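Local coordinates for protein nicotinate phosphoribosyltransferase (Saccharomyces cerevisiae, PDB 1VLP) that catalyses the first step of NAD synthesis from nicotinic acid, joining nicotinate to a phosphoribosyl group in an ATP-dependent reaction, at residues H244-Y257 against K391-I403. Numbering follows the deposited sequence.
Sequences HEWVMGVASISEDY and KLLEVNGNHAIKI
M248 of helix 244-254 packs between L392 of the strand and I401 of the returning chain, where the helix lies against the beta hairpin formed by strands 391-395 and 398-399. This hairpin closes the edge of the antiparallel sheet, and its V395-N398 type I' turn places G397 at positive phi, a conformation that suits glycine. M248 is modelled as selenomethionine; the long, flexible methionine chain can follow the uneven surface between helix and hairpin. Its CB faces L392 CD2; CG, anti to the carbonyl carbon (chi1 -66°), lies 3.4 Å from I401 O; SE passes K402 CB at 4.3 Å; and the bend at chi3 brings CE to A400 CB, 3.9 Å away, and near L392 O. A400 is small enough to let that methyl in. The next residue, G249, has no side chain, so V395 CG2 can approach its CA; a turn beyond M248, compact S252 sets its CB 3.6 Å from V395 CB.

The helix's C-terminal end is held by N398, whose ND2 donates to S252 O over 2.7 Å, almost in line with the carbonyl. The same amide stacks on the carboxylate of E255, which sits at positive phi just after the helix, their planes 8° apart. A water joins S252 OG, Y257 OH and I401 N, so these polar groups share one bridge.

At the other end, K402 lays its aliphatic chain over the H244 imidazole, a CH-pi contact. Hydrogen bonds of ND1 with T284 and of NE2 with D308 fix that ring's rotation. H244 is probably the histidine that becomes autophosphorylated, and it is unmodified here; it lies near R306, which probably binds nicotinate. K402 CD sits 3.9 Å from the ring centroid, 13° off its normal.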
loop_
_atom_site.group_PDB
_atom_site.type_symbol
_atom_site.label_atom_id
_atom_site.label_comp_id
_atom_site.label_asym_id
_atom_site.label_seq_id
_atom_site.Cartn_x
_atom_site.Cartn_y
_atom_site.Cartn_z
ATOM N N HIS A 244 7.946 -0.787 0.799
ATOM C CA HIS A 244 9.047 -1.199 1.710
ATOM C C HIS A 244 9.528 -2.589 1.433
ATOM O O HIS A 244 10.723 -2.845 1.576
ATOM C CB HIS A 244 8.677 -1.096 3.190
ATOM C CG HIS A 244 8.363 0.289 3.654
ATOM N ND1 HIS A 244 9.316 1.277 3.766
ATOM C CD2 HIS A 244 7.178 0.862 3.988
ATOM C CE1 HIS A 244 8.731 2.393 4.181
ATOM N NE2 HIS A 244 7.433 2.162 4.330
ATOM N N GLU A 245 8.613 -3.474 1.015
ATOM C CA GLU A 245 8.954 -4.891 0.891
ATOM C C GLU A 245 10.051 -5.128 -0.151
ATOM O O GLU A 245 10.860 -6.043 -0.016
ATOM C CB GLU A 245 7.697 -5.741 0.680
ATOM C CG GLU A 245 7.026 -5.660 -0.574
ATOM C CD GLU A 245 5.865 -6.724 -0.704
ATOM O OE1 GLU A 245 6.186 -7.933 -0.614
ATOM O OE2 GLU A 245 4.739 -6.334 -0.993
ATOM N N TRP A 246 10.184 -4.207 -1.114
ATOM C CA TRP A 246 11.261 -4.259 -2.090
ATOM C C TRP A 246 12.611 -4.172 -1.462
ATOM O O TRP A 246 13.386 -5.119 -1.576
ATOM C CB TRP A 246 11.067 -3.194 -3.185
ATOM C CG TRP A 246 12.078 -3.282 -4.260
ATOM C CD1 TRP A 246 12.977 -2.310 -4.600
ATOM C CD2 TRP A 246 12.299 -4.367 -5.176
ATOM N NE1 TRP A 246 13.739 -2.730 -5.636
ATOM C CE2 TRP A 246 13.358 -3.976 -6.023
ATOM C CE3 TRP A 246 11.711 -5.636 -5.365
ATOM C CZ2 TRP A 246 13.858 -4.808 -7.039
ATOM C CZ3 TRP A 246 12.202 -6.452 -6.368
ATOM C CH2 TRP A 246 13.250 -6.044 -7.187
ATOM N N VAL A 247 12.966 -3.064 -0.804
ATOM C CA VAL A 247 14.337 -3.026 -0.235
ATOM C C VAL A 247 14.529 -4.020 0.916
ATOM O O VAL A 247 15.627 -4.493 1.104
ATOM C CB VAL A 247 14.885 -1.600 0.146
ATOM C CG1 VAL A 247 14.196 -1.034 1.325
ATOM C CG2 VAL A 247 16.448 -1.662 0.383
HETATM N N MSE A 248 13.475 -4.285 1.682
HETATM C CA MSE A 248 13.504 -5.329 2.777
HETATM C C MSE A 248 13.887 -6.656 2.178
HETATM O O MSE A 248 14.796 -7.314 2.684
HETATM C CB MSE A 248 12.163 -5.408 3.485
HETATM C CG MSE A 248 11.746 -4.183 4.269
HETATM SE SE MSE A 248 9.937 -4.373 4.940
HETATM C CE MSE A 248 10.199 -5.859 6.174
ATOM N N GLY A 249 13.252 -7.064 1.061
ATOM C CA GLY A 249 13.618 -8.326 0.414
ATOM C C GLY A 249 15.021 -8.331 -0.153
ATOM O O GLY A 249 15.784 -9.264 0.030
ATOM N N VAL A 250 15.402 -7.254 -0.858
ATOM C CA VAL A 250 16.761 -7.102 -1.373
ATOM C C VAL A 250 17.826 -7.252 -0.293
ATOM O O VAL A 250 18.806 -7.979 -0.470
ATOM C CB VAL A 250 16.957 -5.749 -2.186
ATOM C CG1 VAL A 250 18.387 -5.506 -2.521
ATOM C CG2 VAL A 250 16.086 -5.781 -3.461
ATOM N N ALA A 251 17.620 -6.620 0.843
ATOM C CA ALA A 251 18.549 -6.743 1.975
ATOM C C ALA A 251 18.594 -8.151 2.564
ATOM O O ALA A 251 19.670 -8.659 2.849
ATOM C CB ALA A 251 18.196 -5.739 3.055
ATOM N N SER A 252 17.435 -8.776 2.713
ATOM C CA SER A 252 17.328 -10.072 3.392
ATOM C C SER A 252 17.838 -11.264 2.587
ATOM O O SER A 252 18.166 -12.326 3.174
ATOM C CB SER A 252 15.889 -10.339 3.754
ATOM O OG SER A 252 15.500 -9.458 4.747
ATOM N N ILE A 253 17.862 -11.123 1.263
ATOM C CA ILE A 253 18.308 -12.202 0.408
ATOM C C ILE A 253 19.718 -12.607 0.864
ATOM O O ILE A 253 19.972 -13.766 1.114
ATOM C CB ILE A 253 18.228 -11.841 -1.094
ATOM C CG1 ILE A 253 16.771 -11.816 -1.553
ATOM C CG2 ILE A 253 18.921 -12.891 -1.924
ATOM C CD1 ILE A 253 16.530 -11.166 -2.862
ATOM N N SER A 254 20.630 -11.662 1.034
ATOM C CA SER A 254 21.951 -12.052 1.487
ATOM C C SER A 254 22.427 -11.270 2.716
ATOM O O SER A 254 23.563 -11.405 3.117
ATOM C CB SER A 254 22.938 -11.955 0.318
ATOM O OG SER A 254 22.686 -10.780 -0.440
ATOM N N GLU A 255 21.528 -10.490 3.315
ATOM C CA GLU A 255 21.829 -9.705 4.505
ATOM C C GLU A 255 22.932 -8.645 4.279
ATOM O O GLU A 255 23.639 -8.254 5.202
ATOM C CB GLU A 255 22.070 -10.625 5.714
ATOM C CG GLU A 255 20.793 -11.401 6.092
ATOM C CD GLU A 255 20.872 -12.012 7.469
ATOM O OE1 GLU A 255 21.855 -12.733 7.759
ATOM O OE2 GLU A 255 19.950 -11.769 8.270
ATOM N N ASP A 256 23.045 -8.164 3.036
ATOM C CA ASP A 256 23.854 -7.000 2.762
ATOM C C ASP A 256 22.967 -5.754 2.943
ATOM O O ASP A 256 22.375 -5.234 1.966
ATOM C CB ASP A 256 24.424 -7.029 1.334
ATOM C CG ASP A 256 25.516 -5.973 1.128
ATOM O OD1 ASP A 256 25.643 -5.030 1.960
ATOM O OD2 ASP A 256 26.282 -6.112 0.156
ATOM N N TYR A 257 22.889 -5.268 4.187
ATOM C CA TYR A 257 22.095 -4.091 4.460
ATOM C C TYR A 257 22.868 -2.859 4.070
ATOM O O TYR A 257 22.265 -1.881 3.657
ATOM C CB TYR A 257 21.665 -4.013 5.925
ATOM C CG TYR A 257 20.568 -5.000 6.241
ATOM C CD1 TYR A 257 20.864 -6.353 6.457
ATOM C CD2 TYR A 257 19.231 -4.596 6.289
ATOM C CE1 TYR A 257 19.846 -7.251 6.747
ATOM C CE2 TYR A 257 18.227 -5.473 6.562
ATOM C CZ TYR A 257 18.537 -6.801 6.803
ATOM O OH TYR A 257 17.516 -7.676 7.057
ATOM N N LYS A 391 2.595 -8.406 6.643
ATOM C CA LYS A 391 3.958 -7.892 6.533
ATOM C C LYS A 391 4.954 -8.970 6.089
ATOM O O LYS A 391 4.807 -10.114 6.482
ATOM C CB LYS A 391 4.416 -7.429 7.915
ATOM C CG LYS A 391 4.502 -8.558 8.997
ATOM C CD LYS A 391 4.518 -8.031 10.461
ATOM C CE LYS A 391 4.799 -9.153 11.472
ATOM N NZ LYS A 391 5.368 -8.540 12.722
ATOM N N LEU A 392 5.948 -8.584 5.317
ATOM C CA LEU A 392 7.020 -9.485 4.953
ATOM C C LEU A 392 7.766 -9.823 6.251
ATOM O O LEU A 392 8.177 -8.897 6.991
ATOM C CB LEU A 392 7.942 -8.833 3.911
ATOM C CG LEU A 392 9.082 -9.702 3.424
ATOM C CD1 LEU A 392 8.586 -10.927 2.716
ATOM C CD2 LEU A 392 10.033 -8.850 2.546
ATOM N N LEU A 393 7.901 -11.122 6.543
ATOM C CA LEU A 393 8.555 -11.611 7.762
ATOM C C LEU A 393 9.924 -12.273 7.532
ATOM O O LEU A 393 10.851 -12.154 8.363
ATOM C CB LEU A 393 7.639 -12.665 8.406
ATOM C CG LEU A 393 7.861 -13.241 9.799
ATOM C CD1 LEU A 393 7.137 -12.429 10.862
ATOM C CD2 LEU A 393 7.312 -14.626 9.808
ATOM N N GLU A 394 10.028 -13.026 6.445
ATOM C CA GLU A 394 11.201 -13.819 6.180
ATOM C C GLU A 394 11.463 -13.924 4.675
ATOM O O GLU A 394 10.508 -13.991 3.923
ATOM C CB GLU A 394 10.935 -15.211 6.741
ATOM C CG GLU A 394 12.079 -15.988 7.180
ATOM C CD GLU A 394 11.645 -17.264 7.891
ATOM O OE1 GLU A 394 11.232 -18.223 7.194
ATOM O OE2 GLU A 394 11.735 -17.297 9.152
ATOM N N VAL A 395 12.743 -13.972 4.303
ATOM C CA VAL A 395 13.203 -14.136 2.910
ATOM C C VAL A 395 14.364 -15.162 2.854
ATOM O O VAL A 395 15.383 -14.932 3.496
ATOM C CB VAL A 395 13.670 -12.793 2.322
ATOM C CG1 VAL A 395 14.002 -12.941 0.811
ATOM C CG2 VAL A 395 12.566 -11.665 2.479
ATOM N N ASN A 396 14.176 -16.282 2.126
ATOM C CA ASN A 396 15.200 -17.327 2.093
ATOM C C ASN A 396 15.680 -17.651 3.531
ATOM O O ASN A 396 16.854 -17.821 3.800
ATOM C CB ASN A 396 16.363 -16.876 1.228
ATOM C CG ASN A 396 16.043 -16.932 -0.262
ATOM O OD1 ASN A 396 14.941 -17.351 -0.647
ATOM N ND2 ASN A 396 17.016 -16.589 -1.084
ATOM N N GLY A 397 14.731 -17.719 4.461
ATOM C CA GLY A 397 15.009 -18.105 5.837
ATOM C C GLY A 397 15.560 -17.005 6.721
ATOM O O GLY A 397 15.648 -17.199 7.951
ATOM N N ASN A 398 15.887 -15.860 6.140
ATOM C CA ASN A 398 16.480 -14.737 6.874
ATOM C C ASN A 398 15.393 -13.798 7.321
ATOM O O ASN A 398 14.381 -13.642 6.656
ATOM C CB ASN A 398 17.439 -13.950 5.993
ATOM C CG ASN A 398 18.618 -14.758 5.541
ATOM O OD1 ASN A 398 19.182 -15.528 6.312
ATOM N ND2 ASN A 398 19.028 -14.578 4.309
ATOM N N HIS A 399 15.592 -13.156 8.457
ATOM C CA HIS A 399 14.604 -12.199 8.974
ATOM C C HIS A 399 14.492 -10.963 8.069
ATOM O O HIS A 399 15.518 -10.426 7.640
ATOM C CB HIS A 399 15.036 -11.706 10.351
ATOM C CG HIS A 399 15.036 -12.763 11.405
ATOM N ND1 HIS A 399 13.880 -13.378 11.828
ATOM C CD2 HIS A 399 16.050 -13.326 12.106
ATOM C CE1 HIS A 399 14.184 -14.268 12.766
ATOM N NE2 HIS A 399 15.492 -14.258 12.941
ATOM N N ALA A 400 13.270 -10.497 7.834
ATOM C CA ALA A 400 13.008 -9.254 7.106
ATOM C C ALA A 400 12.665 -8.200 8.162
ATOM O O ALA A 400 11.876 -8.480 9.069
ATOM C CB ALA A 400 11.869 -9.415 6.140
ATOM N N ILE A 401 13.247 -7.005 8.050
ATOM C CA ILE A 401 13.034 -5.951 9.072
ATOM C C ILE A 401 12.862 -4.588 8.454
ATOM O O ILE A 401 13.251 -4.368 7.315
ATOM C CB ILE A 401 14.212 -5.848 10.074
ATOM C CG1 ILE A 401 15.540 -5.444 9.363
ATOM C CG2 ILE A 401 14.369 -7.151 10.823
ATOM C CD1 ILE A 401 16.485 -4.686 10.181
ATOM N N LYS A 402 12.286 -3.679 9.250
ATOM C CA LYS A 402 12.122 -2.295 8.882
ATOM C C LYS A 402 12.515 -1.426 10.072
ATOM O O LYS A 402 12.082 -1.674 11.227
ATOM C CB LYS A 402 10.685 -1.988 8.484
ATOM C CG LYS A 402 10.525 -0.552 8.066
ATOM C CD LYS A 402 9.253 -0.310 7.311
ATOM C CE LYS A 402 8.077 -0.510 8.164
ATOM N NZ LYS A 402 6.966 0.314 7.615
ATOM N N ILE A 403 13.311 -0.400 9.805
ATOM C CA ILE A 403 13.761 0.491 10.857
ATOM C C ILE A 403 12.771 1.648 10.951
ATOM O O ILE A 403 12.285 1.960 12.044
ATOM C CB ILE A 403 15.217 0.970 10.643
ATOM C CG1 ILE A 403 16.178 -0.210 10.837
ATOM C CG2 ILE A 403 15.557 2.100 11.615
ATOM C CD1 ILE A 403 17.537 0.038 10.356
HETATM O O HOH W 1 15.012 -6.780 5.716
HETATM O O HOH W 2 18.368 -13.158 9.503
#